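Local coordinates for variant surface glycoprotein MITat 1.13 (Trypanosoma brucei, PDB 6Z8H) that probably forms, with many identical copies, the dense surface coat of the parasite, whose antigenic switching lets the trypanosome evade the host immune response, at residues L85-A90 / S327-E332. Residues are numbered along the deposited sequence; the frame is centred on the assembly and turned at random.
Sequences LPLLGA and SAYGRE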
loop_
_atom_site.group_PDB
_atom_site.type_symbol
_atom_site.label_atom_id
_atom_site.label_comp_id
_atom_site.label_asym_id
_atom_site.label_seq_id
_atom_site.Cartn_x
_atom_site.Cartn_y
_atom_site.Cartn_z
ATOM N N LEU A 85 -34.969 -13.536 -11.989
ATOM C CA LEU A 85 -35.315 -13.371 -10.580
ATOM C C LEU A 85 -34.562 -14.291 -9.624
ATOM O O LEU A 85 -34.160 -13.813 -8.551
ATOM C CB LEU A 85 -36.830 -13.460 -10.391
ATOM C CG LEU A 85 -37.652 -12.411 -11.120
ATOM C CD1 LEU A 85 -39.129 -12.517 -10.689
ATOM C CD2 LEU A 85 -37.159 -11.010 -10.905
ATOM N N PRO A 86 -34.347 -15.578 -9.913
ATOM C CA PRO A 86 -33.623 -16.427 -8.952
ATOM C C PRO A 86 -32.164 -16.048 -8.769
ATOM O O PRO A 86 -31.534 -16.558 -7.839
ATOM C CB PRO A 86 -33.742 -17.841 -9.552
ATOM C CG PRO A 86 -35.001 -17.765 -10.401
ATOM C CD PRO A 86 -34.974 -16.377 -10.985
ATOM N N LEU A 87 -31.629 -15.206 -9.638
ATOM C CA LEU A 87 -30.253 -14.764 -9.512
ATOM C C LEU A 87 -30.109 -13.567 -8.600
ATOM O O LEU A 87 -28.993 -13.303 -8.122
ATOM C CB LEU A 87 -29.731 -14.445 -10.907
ATOM C CG LEU A 87 -29.885 -15.541 -11.968
ATOM C CD1 LEU A 87 -29.438 -15.011 -13.366
ATOM C CD2 LEU A 87 -29.174 -16.842 -11.620
ATOM N N LEU A 88 -31.175 -12.817 -8.340
ATOM C CA LEU A 88 -30.975 -11.502 -7.735
ATOM C C LEU A 88 -30.568 -11.568 -6.267
ATOM O O LEU A 88 -29.612 -10.911 -5.860
ATOM C CB LEU A 88 -32.251 -10.673 -7.869
ATOM C CG LEU A 88 -32.490 -10.048 -9.238
ATOM C CD1 LEU A 88 -33.939 -9.552 -9.376
ATOM C CD2 LEU A 88 -31.610 -8.885 -9.475
ATOM N N GLY A 89 -31.281 -12.323 -5.449
ATOM C CA GLY A 89 -30.963 -12.403 -4.034
ATOM C C GLY A 89 -29.610 -13.056 -3.816
ATOM O O GLY A 89 -28.788 -12.585 -3.023
ATOM N N ALA A 90 -29.346 -14.117 -4.566
ATOM C CA ALA A 90 -28.073 -14.818 -4.471
ATOM C C ALA A 90 -26.931 -13.898 -4.890
ATOM O O ALA A 90 -25.839 -13.925 -4.295
ATOM C CB ALA A 90 -28.138 -16.099 -5.325
ATOM N N SER A 327 -34.078 -26.223 -17.574
ATOM C CA SER A 327 -34.743 -25.506 -18.661
ATOM C C SER A 327 -34.288 -24.058 -18.719
ATOM O O SER A 327 -34.138 -23.480 -19.806
ATOM C CB SER A 327 -36.262 -25.554 -18.468
ATOM O OG SER A 327 -36.753 -26.866 -18.647
ATOM N N ALA A 328 -34.059 -23.455 -17.559
ATOM C CA ALA A 328 -33.755 -22.035 -17.532
ATOM C C ALA A 328 -32.293 -21.748 -17.820
ATOM O O ALA A 328 -31.990 -20.716 -18.426
ATOM C CB ALA A 328 -34.121 -21.427 -16.177
ATOM N N TYR A 329 -31.375 -22.618 -17.390
ATOM C CA TYR A 329 -29.953 -22.297 -17.427
ATOM C C TYR A 329 -29.126 -23.333 -18.180
ATOM O O TYR A 329 -27.904 -23.304 -18.089
ATOM C CB TYR A 329 -29.394 -22.098 -15.999
ATOM C CG TYR A 329 -30.236 -21.206 -15.136
ATOM C CD1 TYR A 329 -30.289 -19.854 -15.380
ATOM C CD2 TYR A 329 -30.979 -21.710 -14.077
ATOM C CE1 TYR A 329 -31.122 -19.026 -14.638
ATOM C CE2 TYR A 329 -31.778 -20.898 -13.324
ATOM C CZ TYR A 329 -31.804 -19.531 -13.561
ATOM O OH TYR A 329 -32.661 -18.722 -12.804
ATOM N N GLY A 330 -29.757 -24.202 -18.956
ATOM C CA GLY A 330 -29.107 -25.368 -19.494
ATOM C C GLY A 330 -28.920 -26.434 -18.432
ATOM O O GLY A 330 -29.013 -26.183 -17.230
ATOM N N ARG A 331 -28.635 -27.652 -18.899
ATOM C CA ARG A 331 -28.523 -28.799 -18.003
ATOM C C ARG A 331 -27.477 -28.519 -16.927
ATOM O O ARG A 331 -26.315 -28.235 -17.236
ATOM C CB ARG A 331 -28.165 -30.061 -18.798
ATOM C CG ARG A 331 -28.068 -31.310 -17.948
ATOM C CD ARG A 331 -28.136 -32.570 -18.806
ATOM N NE ARG A 331 -29.385 -32.647 -19.560
ATOM C CZ ARG A 331 -30.529 -33.124 -19.074
ATOM N NH1 ARG A 331 -30.589 -33.567 -17.824
ATOM N NH2 ARG A 331 -31.620 -33.152 -19.832
ATOM N N GLU A 332 -27.902 -28.589 -15.662
ATOM C CA GLU A 332 -27.062 -28.251 -14.506
ATOM C C GLU A 332 -26.341 -26.905 -14.672
ATOM O O GLU A 332 -25.206 -26.722 -14.211
ATOM C CB GLU A 332 -26.088 -29.379 -14.173
ATOM C CG GLU A 332 -26.777 -30.674 -13.739
ATOM C CD GLU A 332 -26.674 -30.932 -12.243
ATOM O OE1 GLU A 332 -25.553 -30.795 -11.695
ATOM O OE2 GLU A 332 -27.710 -31.272 -11.620
#
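Tyr-329 reaches helix 78-129 with the phenol end of its ring, which meets Pro-86 and Leu-87. Its OH lies against the pyrrolidine ring, 3.5 Å from both CB and CG of Pro-86. The two side chains meet at a slant. Leu-87 runs past the tyrosine in the opposite direction and brings one methyl to it. Its CD2 is 4.1 Å from OH of Tyr-329 and 4.2 Å from CE1 of Tyr-329, set obliquely to the ring. CB of Tyr-329 points toward the other segment. With CG anti to the carbonyl carbon (chi1 -48°), the ring continues that way and puts OH on Pro-86.

Between the two segments there are only van der Waals contacts, most of them to the buried hydroxyl. It hydrogen-bonds to the backbone O of Lys-83, in the turn before Pro-86. This bond ties the phenol end to the kinked part of the helix. One ring face is covered by Ala-328 CB, 3.7 Å above the plane and over its centre.

Phe-287 also meets the tyrosine ring, their planes at about 50°. Pro-86 packs on Phe-296 and Met-299 of helix 294-304. Leu-87 touches Leu-69 of helix 34-75 and Val-290 of helix 287-291. Helices 34-75 and 78-129 are the two long helices of the elongated variant surface glycoprotein N-terminal domain. The contact joins them to the short helices packed beside them, toward the end of the bundle away from the five-stranded sheet.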